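Local coordinates for aldehyde dehydrogenase family protein (Pseudomonas syringae pv. tomato, PDB 5IUV) that oxidises indole-3-acetaldehyde with NAD+ as the electron acceptor, contributing to auxin synthesis in this plant pathogen, at residues 8-13 with 331-336; 23-28 with 212-217; 153-158 with 483-488; 269-274 with 400-405. All coordinates share one frame; numbering follows the deposited sequence.

Contact 1: 8-13 with 331-336; sequences DWEQRA and PGNPLD
An Asx turn at Asn-333 presents Leu-335 to Trp-9, Glu-10 and Ala-13 on one side of the N-terminal helix 6-15. The carbonyl O of Leu-335 lies obliquely against Trp-9, 3.6 Å from its CB and equally far from its CD1. The Trp-9 side chain sets out toward the loop, but the indole then leads away from it and packs on Ile-113 and Leu-117 of helix 113-134. The carbonyl O is buried here without a hydrogen-bonding partner. The CD1 branch of Leu-335, anti to CA, touches the aliphatic CG of Glu-10 at 4.0 Å and, further along the helix, Ala-13 CB at 4.2 Å. The loop itself is shaped by two superposed features. A type I beta turn runs from Asn-333 to Asp-336, while Asn-333 OD1 takes the N-H of Leu-335 at 3.1 Å in a nearly straight bond (166°), with the donor well above the carbonyl plane (66° out of it). With OD1 turned back onto its own loop, ND2 of the same amide is left facing the helix. The extended chain of Glu-10 brings OE2 to 3.6 Å from Asn-333 ND2, and a water joins the two ends: it donates to Glu-10 OE2 at 2.8 Å and accepts from Asn-333 ND2 at 2.9 Å. Polar and apolar parts are thus split along the Glu-10 side chain, the methylene resting on leucine and the carboxylate on water. Helix 98-109 borders both segments, with Leu-103 against Leu-335 and Leu-107 against Ala-13, and Arg-6 pairs with Asp-336.

Contact 2: 23-28 with 212-217; sequences FIQGEY and IPAGVL
Gln-25 and Gly-26, the two central residues of a type I' turn in a beta hairpin, meet Ala-214 and Gly-215 in the loop that leads into strand 217-219. The Gln-25 side chain starts out away from that loop, with CG anti to the backbone N (chi1 -169°), but a bend at chi2 (56°) folds the amide back over it. The two halves of the amide then divide the loop between them: OE1 lies 3.3 Å from Gly-215 CA, and NE2 is 3.7 Å from Ala-214 CB. OE1 is also hydrogen-bonded to Ser-65 OG, a second hold on the amide. The methyl group of Ala-214 also comes to 3.8 Å from Gly-26 N, over a turn residue that has no side chain to interfere. Gly-215 likewise gives the glutamine oxygen close access to its CA. Between the two backbones sits a water that accepts from Gly-26 N at 2.9 Å and from Gly-215 N at 2.8 Å. Phe-23, on the strand before the turn, approaches Leu-217. The edge of its ring points at the loop, CD1 standing 3.6 Å from Leu-217 O, which lies near the ring plane. CD2, on the ring edge across from CD1, sits over the centre of the Tyr-28 ring, while the backbone N of Glu-27 lies over one face of the Phe-23 ring, toward its rim. Around this, Phe-23 rests on Ala-204 and Ile-208 of helix 198-210 and pairs by backbone with Val-219, Ile-24 packs on helix 56-72, and Val-216 and Leu-217 reach helix 170-183.

Contact 3: 153-158 with 483-488; sequences VTREPV and AFDKYT
Arg-155 pairs with Asp-485 through a stacked salt bridge and donates a hydrogen bond to Thr-488. Asp-485 OD1 stands over the centre of one guanidinium face, 3.1 Å from Arg-155 CZ and 3.3 Å from NH2. The carboxylate and guanidinium planes are 19° apart; because OD1 lies above the guanidinium, the pairing is electrostatic and not a hydrogen bond. The N-H groups are used around the rim instead: Arg-155 NH1 gives a bent bond (134°) to Thr-488 OG1 at 3.0 Å, and also reaches a water at 3.1 Å that donates in turn to Thr-488 O. Arg-155 is extended from CG to NE, which carries its head past the threonine to the aspartate, and Thr-488 holds OG1 between its backbone N and carbonyl carbon, facing the arginine. On the backbone, Val-158 N donates to Tyr-487 O at 3.1 Å, an oxygen that also accepts from Asn-186 ND2. Pro-157 and Thr-488 form an antiparallel non-hydrogen-bonded pair with CA atoms 4.3 Å apart and side chains diverging, and each CA of the pair makes a CA-H...O contact, Thr-488 CA to Glu-156 O and Pro-157 CA to Tyr-487 O. Packing completes the contact: Val-158 CG1 lies 3.6 Å from Tyr-487 C, while the phenol of Tyr-487 leads off to helix 170-183. Arg-449 of the second subunit bonds to Pro-157 O. Here the C-terminal strand 488-496 begins its antiparallel course along strand 149-164, an arrangement found in the bridging, subunit-joining sheet of aldehyde dehydrogenases.

Contact 4: 269-274 with 400-405; sequences GGKSPN and EEIFGP. With NAD (nicotinamide-adenine-dinucleotide), chain C.
Glu-400, the first residue beyond helix 396-399, offers its carbonyl O to Lys-271 NZ at 2.9 Å, with the donor tilted 32° from the carbonyl plane. The ammonium is held by Ile-397 O as well, and by a water at 2.7 Å from NZ that also accepts from Ile-402 N. Next, Glu-401 sends an extended side chain, CG anti to the backbone N (chi1 -176°), past Gly-270 to the nicotinamide ribose of NAD. Each carboxylate oxygen takes one ribose hydroxyl: OE1 accepts from NAD O3D at 3.0 Å, OE2 from NAD O2D at 2.8 Å. Gly-270 N adds a weak bond to OE2 at 3.3 Å, and Gly-269, without a side chain, lets both the carboxylate and the ribose come close. Ile-402 lays CD1 3.8 Å from Lys-271 NZ. Phe-403 then turns one ring face to the ribose, its CE1 3.6 Å from NAD C2D, and its ring meets that of Trp-167 steeply. Gripping the ribose diol with a two-pronged carboxylate should fix the cofactor's nicotinamide half; Cys-302 of the indole-acetate site is about 5 Å from the Glu-401 side chain, consistent with a nicotinamide placed for hydride transfer.

In the fold
From the N terminus, helix 6-15 opens contact 1, which closes only at 331-336 and so ties that helix to the loop between helices 312-326 and 347-362. Contact 2 opens and closes within that span, tying the hairpin that follows helix 6-15 to the loop entering strand 217-219. Contact 3 starts before contact 2 is complete and ends near the C terminus, joining strand 149-164 to the start of strand 488-496; it crosses both contacts 1 and 2. Contact 4 follows contact 2 in series, crosses contact 1 and lies wholly inside the span of contact 3; it joins the strand 273-276 region to the loop before strand 406-412, across the chain's centre from contact 3.

Contact 1: 8-13 with 331-336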
# COMPACT_ATOMS: atom_id res chain seq x y z
N ASP A 8 6.36 -46.77 19.15
CA ASP A 8 7.43 -46.04 18.47
C ASP A 8 7.78 -44.75 19.21
O ASP A 8 8.96 -44.46 19.45
CB ASP A 8 7.05 -45.70 17.03
CG ASP A 8 7.00 -46.92 16.13
OD1 ASP A 8 7.72 -47.90 16.41
OD2 ASP A 8 6.24 -46.89 15.14
N TRP A 9 6.76 -43.98 19.57
CA TRP A 9 7.00 -42.71 20.23
C TRP A 9 7.57 -42.91 21.63
O TRP A 9 8.41 -42.13 22.09
CB TRP A 9 5.71 -41.88 20.31
CG TRP A 9 5.30 -41.27 19.00
CD1 TRP A 9 4.16 -41.53 18.29
CD2 TRP A 9 6.02 -40.29 18.24
NE1 TRP A 9 4.13 -40.77 17.14
CE2 TRP A 9 5.26 -40.00 17.09
CE3 TRP A 9 7.24 -39.62 18.43
CZ2 TRP A 9 5.68 -39.08 16.13
CZ3 TRP A 9 7.65 -38.70 17.48
CH2 TRP A 9 6.87 -38.44 16.34
N GLU A 10 7.13 -43.97 22.30
CA GLU A 10 7.64 -44.27 23.64
C GLU A 10 9.12 -44.64 23.59
O GLU A 10 9.90 -44.24 24.45
CB GLU A 10 6.82 -45.40 24.28
CG GLU A 10 5.44 -44.95 24.76
CD GLU A 10 4.56 -46.12 25.18
OE1 GLU A 10 4.86 -47.27 24.79
OE2 GLU A 10 3.56 -45.89 25.90
N GLN A 11 9.51 -45.41 22.57
CA GLN A 11 10.91 -45.75 22.37
C GLN A 11 11.73 -44.50 22.06
O GLN A 11 12.80 -44.29 22.63
CB GLN A 11 11.04 -46.77 21.24
CG GLN A 11 12.47 -47.18 20.95
CD GLN A 11 12.56 -48.10 19.75
OE1 GLN A 11 11.66 -48.13 18.92
NE2 GLN A 11 13.65 -48.87 19.67
N ARG A 12 11.23 -43.66 21.16
CA ARG A 12 11.93 -42.43 20.82
C ARG A 12 12.10 -41.51 22.02
O ARG A 12 13.16 -40.92 22.20
CB ARG A 12 11.20 -41.69 19.70
CG ARG A 12 11.47 -42.32 18.34
CD ARG A 12 10.52 -41.79 17.28
NE ARG A 12 10.90 -42.29 15.96
CZ ARG A 12 11.51 -41.55 15.04
NH1 ARG A 12 11.80 -40.28 15.28
NH2 ARG A 12 11.81 -42.09 13.86
N ALA A 13 11.06 -41.41 22.84
CA ALA A 13 11.11 -40.57 24.03
C ALA A 13 12.23 -41.03 24.97
O ALA A 13 12.97 -40.22 25.53
CB ALA A 13 9.77 -40.57 24.76
N PRO A 331 -9.16 -37.08 27.05
CA PRO A 331 -7.80 -37.09 27.60
C PRO A 331 -7.20 -38.49 27.52
O PRO A 331 -7.90 -39.48 27.69
CB PRO A 331 -8.02 -36.67 29.06
CG PRO A 331 -9.28 -35.87 29.03
CD PRO A 331 -10.14 -36.57 28.02
N GLY A 332 -5.90 -38.56 27.23
CA GLY A 332 -5.22 -39.83 27.16
C GLY A 332 -3.72 -39.61 27.08
O GLY A 332 -3.24 -38.48 27.16
N ASN A 333 -2.98 -40.71 26.92
CA ASN A 333 -1.53 -40.66 26.82
C ASN A 333 -1.10 -39.79 25.65
O ASN A 333 -1.42 -40.09 24.50
CB ASN A 333 -0.99 -42.08 26.68
CG ASN A 333 0.53 -42.14 26.62
OD1 ASN A 333 1.22 -41.14 26.77
ND2 ASN A 333 1.05 -43.34 26.41
N PRO A 334 -0.37 -38.70 25.94
CA PRO A 334 0.04 -37.76 24.90
C PRO A 334 0.98 -38.38 23.87
O PRO A 334 1.12 -37.84 22.78
CB PRO A 334 0.75 -36.65 25.68
CG PRO A 334 0.22 -36.77 27.08
CD PRO A 334 -0.01 -38.23 27.29
N LEU A 335 1.60 -39.51 24.21
CA LEU A 335 2.49 -40.19 23.27
C LEU A 335 1.74 -41.15 22.36
O LEU A 335 2.32 -41.71 21.43
CB LEU A 335 3.58 -40.95 24.02
CG LEU A 335 4.59 -40.09 24.79
CD1 LEU A 335 5.62 -40.98 25.46
CD2 LEU A 335 5.26 -39.11 23.84
N ASP A 336 0.45 -41.36 22.63
CA ASP A 336 -0.40 -42.15 21.74
C ASP A 336 -0.91 -41.26 20.60
O ASP A 336 -1.50 -40.21 20.85
CB ASP A 336 -1.56 -42.78 22.53
CG ASP A 336 -2.31 -43.84 21.74
OD1 ASP A 336 -2.55 -43.65 20.53
OD2 ASP A 336 -2.67 -44.88 22.33
O HOH W 1 3.55 -43.83 27.85

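Contact 2: 23-28 with 212-217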
# COMPACT_ATOMS: atom_id res chain seq x y z
N PHE A 23 21.94 -20.63 25.28
CA PHE A 23 22.69 -20.46 24.04
C PHE A 23 23.05 -19.00 23.84
O PHE A 23 22.17 -18.15 23.72
CB PHE A 23 21.88 -20.98 22.84
CG PHE A 23 22.68 -21.15 21.57
CD1 PHE A 23 22.73 -20.13 20.62
CD2 PHE A 23 23.36 -22.33 21.32
CE1 PHE A 23 23.46 -20.29 19.44
CE2 PHE A 23 24.09 -22.49 20.15
CZ PHE A 23 24.13 -21.47 19.20
N ILE A 24 24.34 -18.70 23.83
CA ILE A 24 24.79 -17.32 23.70
C ILE A 24 26.00 -17.26 22.78
O ILE A 24 26.95 -18.03 22.96
CB ILE A 24 25.16 -16.71 25.07
CG1 ILE A 24 23.97 -16.69 26.02
CG2 ILE A 24 25.68 -15.28 24.88
CD1 ILE A 24 24.33 -16.34 27.44
N GLN A 25 25.96 -16.36 21.80
CA GLN A 25 27.08 -16.14 20.89
C GLN A 25 27.55 -17.45 20.23
O GLN A 25 28.73 -17.80 20.25
CB GLN A 25 28.23 -15.44 21.64
CG GLN A 25 29.38 -14.91 20.76
CD GLN A 25 28.93 -13.95 19.68
OE1 GLN A 25 27.99 -13.17 19.86
NE2 GLN A 25 29.59 -14.00 18.53
N GLY A 26 26.59 -18.18 19.66
CA GLY A 26 26.89 -19.35 18.87
C GLY A 26 27.24 -20.62 19.63
O GLY A 26 27.61 -21.61 19.00
N GLU A 27 27.14 -20.60 20.96
CA GLU A 27 27.50 -21.77 21.77
C GLU A 27 26.54 -22.02 22.92
O GLU A 27 26.05 -21.08 23.54
CB GLU A 27 28.92 -21.61 22.35
CG GLU A 27 30.03 -21.66 21.31
CD GLU A 27 31.42 -21.57 21.93
OE1 GLU A 27 31.53 -21.50 23.17
OE2 GLU A 27 32.41 -21.58 21.16
N TYR A 28 26.28 -23.29 23.21
CA TYR A 28 25.54 -23.64 24.41
C TYR A 28 26.42 -23.31 25.61
O TYR A 28 27.64 -23.40 25.53
CB TYR A 28 25.11 -25.11 24.40
CG TYR A 28 23.96 -25.36 23.45
CD1 TYR A 28 22.69 -24.88 23.74
CD2 TYR A 28 24.15 -26.05 22.26
CE1 TYR A 28 21.63 -25.09 22.87
CE2 TYR A 28 23.10 -26.26 21.38
CZ TYR A 28 21.85 -25.78 21.69
OH TYR A 28 20.79 -25.98 20.83
N ILE A 212 22.10 -18.34 10.29
CA ILE A 212 21.97 -17.20 11.20
C ILE A 212 23.29 -17.01 11.94
O ILE A 212 23.76 -17.94 12.59
CB ILE A 212 20.84 -17.40 12.22
CG1 ILE A 212 19.50 -17.59 11.53
CG2 ILE A 212 20.79 -16.22 13.20
CD1 ILE A 212 18.95 -16.32 10.91
N PRO A 213 23.90 -15.82 11.85
CA PRO A 213 25.21 -15.59 12.48
C PRO A 213 25.19 -15.72 14.00
O PRO A 213 24.15 -15.50 14.62
CB PRO A 213 25.56 -14.16 12.07
CG PRO A 213 24.71 -13.87 10.87
CD PRO A 213 23.45 -14.66 11.07
N ALA A 214 26.33 -16.07 14.59
CA ALA A 214 26.46 -16.10 16.04
C ALA A 214 26.10 -14.75 16.67
O ALA A 214 26.48 -13.69 16.16
CB ALA A 214 27.89 -16.50 16.45
N GLY A 215 25.37 -14.80 17.77
CA GLY A 215 24.98 -13.58 18.46
C GLY A 215 23.61 -13.05 18.06
O GLY A 215 23.01 -12.27 18.79
N VAL A 216 23.11 -13.48 16.90
CA VAL A 216 21.87 -12.93 16.37
C VAL A 216 20.64 -13.57 17.03
O VAL A 216 19.62 -12.91 17.24
CB VAL A 216 21.80 -13.08 14.83
CG1 VAL A 216 20.43 -12.69 14.30
CG2 VAL A 216 22.88 -12.22 14.18
N LEU A 217 20.74 -14.84 17.38
CA LEU A 217 19.70 -15.50 18.16
C LEU A 217 20.29 -16.18 19.40
O LEU A 217 20.96 -17.22 19.31
CB LEU A 217 18.93 -16.51 17.31
CG LEU A 217 17.90 -17.37 18.05
CD1 LEU A 217 16.83 -16.50 18.71
CD2 LEU A 217 17.27 -18.41 17.13
O HOH W 2 24.01 -16.91 19.03

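Contact 3: 153-158 with 483-488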
# COMPACT_ATOMS: atom_id res chain seq x y z
N VAL A 153 10.50 7.73 3.24
CA VAL A 153 9.96 7.22 4.50
C VAL A 153 10.27 5.74 4.55
O VAL A 153 9.62 4.94 3.87
CB VAL A 153 8.44 7.46 4.61
CG1 VAL A 153 7.91 6.90 5.93
CG2 VAL A 153 8.13 8.94 4.49
N THR A 154 11.28 5.37 5.33
CA THR A 154 11.79 4.00 5.31
C THR A 154 11.72 3.36 6.69
O THR A 154 11.50 4.03 7.69
CB THR A 154 13.25 3.96 4.82
OG1 THR A 154 14.08 4.73 5.70
CG2 THR A 154 13.36 4.54 3.41
N ARG A 155 11.92 2.04 6.72
CA ARG A 155 11.90 1.28 7.96
C ARG A 155 13.24 0.62 8.21
O ARG A 155 13.85 0.08 7.29
CB ARG A 155 10.79 0.22 7.92
CG ARG A 155 9.40 0.81 7.86
CD ARG A 155 8.35 -0.27 7.87
NE ARG A 155 7.04 0.27 8.22
CZ ARG A 155 6.65 0.53 9.47
NH1 ARG A 155 7.46 0.30 10.49
NH2 ARG A 155 5.43 1.02 9.68
N GLU A 156 13.69 0.66 9.45
CA GLU A 156 14.96 0.06 9.84
C GLU A 156 14.75 -0.80 11.08
O GLU A 156 13.90 -0.49 11.90
CB GLU A 156 16.00 1.15 10.12
CG GLU A 156 16.24 2.09 8.94
CD GLU A 156 17.13 3.26 9.31
OE1 GLU A 156 17.41 3.44 10.51
OE2 GLU A 156 17.55 3.99 8.38
N PRO A 157 15.54 -1.86 11.23
CA PRO A 157 15.37 -2.70 12.43
C PRO A 157 15.68 -1.93 13.71
O PRO A 157 16.55 -1.05 13.70
CB PRO A 157 16.36 -3.85 12.20
CG PRO A 157 17.39 -3.28 11.28
CD PRO A 157 16.63 -2.35 10.37
N VAL A 158 14.96 -2.23 14.78
CA VAL A 158 15.13 -1.49 16.02
C VAL A 158 16.48 -1.79 16.69
O VAL A 158 17.04 -0.94 17.38
CB VAL A 158 13.98 -1.78 17.01
CG1 VAL A 158 12.65 -1.30 16.43
CG2 VAL A 158 13.90 -3.27 17.35
N ALA A 483 2.98 -7.70 11.43
CA ALA A 483 3.87 -8.12 12.52
C ALA A 483 5.27 -7.49 12.41
O ALA A 483 5.92 -7.25 13.42
CB ALA A 483 3.99 -9.64 12.55
N PHE A 484 5.70 -7.22 11.18
CA PHE A 484 7.02 -6.63 10.94
C PHE A 484 7.16 -5.27 11.60
O PHE A 484 8.25 -4.89 12.02
CB PHE A 484 7.29 -6.50 9.43
CG PHE A 484 7.68 -7.80 8.77
CD1 PHE A 484 6.81 -8.88 8.78
CD2 PHE A 484 8.89 -7.93 8.13
CE1 PHE A 484 7.17 -10.07 8.17
CE2 PHE A 484 9.25 -9.12 7.52
CZ PHE A 484 8.38 -10.19 7.54
N ASP A 485 6.06 -4.54 11.70
CA ASP A 485 6.09 -3.18 12.22
C ASP A 485 6.50 -3.12 13.70
O ASP A 485 6.92 -2.08 14.18
CB ASP A 485 4.73 -2.51 12.03
CG ASP A 485 4.42 -2.23 10.56
OD1 ASP A 485 5.35 -2.23 9.72
OD2 ASP A 485 3.23 -2.01 10.24
N LYS A 486 6.39 -4.23 14.41
CA LYS A 486 6.81 -4.26 15.81
C LYS A 486 8.33 -4.28 15.97
O LYS A 486 8.84 -4.04 17.07
CB LYS A 486 6.21 -5.47 16.53
CG LYS A 486 4.70 -5.50 16.54
CD LYS A 486 4.17 -6.54 17.51
CE LYS A 486 4.58 -7.94 17.12
NZ LYS A 486 3.66 -8.91 17.79
N TYR A 487 9.04 -4.56 14.89
CA TYR A 487 10.48 -4.80 14.96
C TYR A 487 11.27 -3.77 14.17
O TYR A 487 12.48 -3.90 13.99
CB TYR A 487 10.79 -6.21 14.48
CG TYR A 487 9.99 -7.24 15.24
CD1 TYR A 487 10.30 -7.55 16.56
CD2 TYR A 487 8.89 -7.86 14.66
CE1 TYR A 487 9.56 -8.47 17.27
CE2 TYR A 487 8.15 -8.78 15.36
CZ TYR A 487 8.48 -9.09 16.67
OH TYR A 487 7.73 -10.01 17.38
N THR A 488 10.59 -2.72 13.71
CA THR A 488 11.25 -1.68 12.95
C THR A 488 10.87 -0.27 13.40
O THR A 488 9.90 -0.08 14.14
CB THR A 488 10.95 -1.80 11.43
OG1 THR A 488 9.54 -1.73 11.21
CG2 THR A 488 11.47 -3.11 10.87
O HOH W 3 7.27 1.01 13.49

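Contact 4: 269-274 with 400-405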
# COMPACT_ATOMS: atom_id res chain seq x y z
N GLY A 269 -4.18 -12.28 27.62
CA GLY A 269 -5.27 -13.21 27.79
C GLY A 269 -6.46 -12.98 26.88
O GLY A 269 -6.51 -12.01 26.11
N GLY A 270 -7.43 -13.88 26.97
CA GLY A 270 -8.67 -13.74 26.23
C GLY A 270 -9.82 -14.38 26.97
O GLY A 270 -9.62 -15.22 27.85
N LYS A 271 -11.04 -13.96 26.63
CA LYS A 271 -12.25 -14.66 27.08
C LYS A 271 -13.23 -14.60 25.92
O LYS A 271 -14.25 -13.93 25.98
CB LYS A 271 -12.84 -14.02 28.33
CG LYS A 271 -13.89 -14.88 29.04
CD LYS A 271 -13.25 -16.03 29.83
CE LYS A 271 -14.30 -17.02 30.33
NZ LYS A 271 -13.71 -18.19 31.04
N SER A 272 -12.89 -15.32 24.86
CA SER A 272 -13.51 -15.12 23.56
C SER A 272 -14.93 -15.68 23.47
O SER A 272 -15.18 -16.84 23.79
CB SER A 272 -12.63 -15.76 22.49
OG SER A 272 -11.32 -15.23 22.56
N PRO A 273 -15.88 -14.84 23.02
CA PRO A 273 -17.27 -15.24 22.84
C PRO A 273 -17.53 -15.89 21.48
O PRO A 273 -17.12 -15.37 20.45
CB PRO A 273 -18.03 -13.92 22.95
CG PRO A 273 -17.07 -12.91 22.41
CD PRO A 273 -15.69 -13.39 22.80
N ASN A 274 -18.20 -17.03 21.51
CA ASN A 274 -18.57 -17.79 20.32
C ASN A 274 -20.08 -17.69 20.14
O ASN A 274 -20.83 -18.42 20.79
CB ASN A 274 -18.11 -19.24 20.47
CG ASN A 274 -18.29 -20.06 19.20
OD1 ASN A 274 -18.60 -19.52 18.13
ND2 ASN A 274 -18.06 -21.36 19.31
N GLU A 400 -13.40 -14.42 34.12
CA GLU A 400 -11.98 -14.72 34.24
C GLU A 400 -11.49 -15.82 33.31
O GLU A 400 -12.19 -16.81 33.06
CB GLU A 400 -11.66 -15.08 35.70
CG GLU A 400 -12.06 -13.98 36.66
CD GLU A 400 -11.87 -14.37 38.11
OE1 GLU A 400 -11.07 -15.29 38.39
OE2 GLU A 400 -12.53 -13.75 38.97
N GLU A 401 -10.28 -15.64 32.78
CA GLU A 401 -9.67 -16.65 31.92
C GLU A 401 -9.27 -17.87 32.74
O GLU A 401 -8.54 -17.75 33.72
CB GLU A 401 -8.44 -16.09 31.20
CG GLU A 401 -7.82 -17.08 30.22
CD GLU A 401 -6.64 -16.51 29.45
OE1 GLU A 401 -5.82 -15.80 30.06
OE2 GLU A 401 -6.55 -16.76 28.23
N ILE A 402 -9.74 -19.04 32.33
CA ILE A 402 -9.49 -20.26 33.09
C ILE A 402 -8.28 -21.02 32.54
O ILE A 402 -7.49 -21.58 33.30
CB ILE A 402 -10.73 -21.17 33.08
CG1 ILE A 402 -11.92 -20.44 33.71
CG2 ILE A 402 -10.44 -22.48 33.81
CD1 ILE A 402 -13.27 -21.08 33.43
N PHE A 403 -8.14 -21.00 31.22
CA PHE A 403 -7.04 -21.69 30.53
C PHE A 403 -7.04 -23.18 30.83
O PHE A 403 -6.00 -23.79 31.08
CB PHE A 403 -5.69 -21.07 30.91
CG PHE A 403 -4.76 -20.91 29.73
CD1 PHE A 403 -5.18 -20.22 28.61
CD2 PHE A 403 -3.48 -21.43 29.76
CE1 PHE A 403 -4.33 -20.07 27.52
CE2 PHE A 403 -2.63 -21.28 28.68
CZ PHE A 403 -3.06 -20.60 27.56
N GLY A 404 -8.24 -23.76 30.81
CA GLY A 404 -8.43 -25.19 30.85
C GLY A 404 -9.62 -25.47 29.96
O GLY A 404 -10.21 -24.54 29.41
N PRO A 405 -9.99 -26.75 29.81
CA PRO A 405 -11.11 -27.07 28.91
C PRO A 405 -12.47 -26.87 29.59
O PRO A 405 -13.24 -27.83 29.72
CB PRO A 405 -10.88 -28.54 28.57
CG PRO A 405 -10.21 -29.09 29.80
CD PRO A 405 -9.41 -27.96 30.42
PA NAD C . 2.84 -15.72 32.13
O1A NAD C . 2.32 -14.34 32.04
O2A NAD C . 2.87 -16.29 33.53
O5B NAD C . 4.29 -15.80 31.51
C5B NAD C . 4.61 -15.72 30.10
C4B NAD C . 6.11 -15.59 30.00
O4B NAD C . 6.54 -14.45 30.76
C3B NAD C . 6.95 -16.77 30.48
O3B NAD C . 8.10 -16.94 29.66
C2B NAD C . 7.35 -16.34 31.90
O2B NAD C . 8.55 -16.97 32.34
C1B NAD C . 7.53 -14.84 31.69
N9A NAD C . 7.40 -13.99 32.88
C8A NAD C . 6.72 -14.27 34.04
N7A NAD C . 6.86 -13.36 34.97
C5A NAD C . 7.68 -12.40 34.38
C6A NAD C . 8.17 -11.16 34.83
N6A NAD C . 7.96 -10.68 36.06
N1A NAD C . 8.92 -10.43 33.97
C2A NAD C . 9.17 -10.93 32.75
N3A NAD C . 8.78 -12.09 32.22
C4A NAD C . 8.02 -12.79 33.09
O3 NAD C . 1.93 -16.68 31.22
PN NAD C . 1.92 -18.26 30.93
O1N NAD C . 1.31 -18.90 32.12
O2N NAD C . 3.27 -18.68 30.49
O5D NAD C . 0.97 -18.37 29.64
C5D NAD C . -0.47 -18.37 29.74
C4D NAD C . -0.97 -17.02 29.31
O4D NAD C . -0.55 -16.76 27.95
C3D NAD C . -2.48 -16.86 29.29
O3D NAD C . -2.86 -15.63 29.91
C2D NAD C . -2.79 -16.88 27.79
O2D NAD C . -3.96 -16.18 27.38
C1D NAD C . -1.55 -16.16 27.20
N1N NAD C . -1.38 -16.52 25.73
C2N NAD C . -1.60 -15.45 24.82
C3N NAD C . -1.41 -15.65 23.46
C7N NAD C . -1.71 -14.59 22.44
O7N NAD C . -2.31 -13.55 22.78
N7N NAD C . -1.41 -14.85 21.19
C4N NAD C . -1.02 -16.92 23.02
C5N NAD C . -0.83 -17.96 23.93
C6N NAD C . -1.01 -17.73 25.28
O HOH W 4 -11.53 -19.38 30.07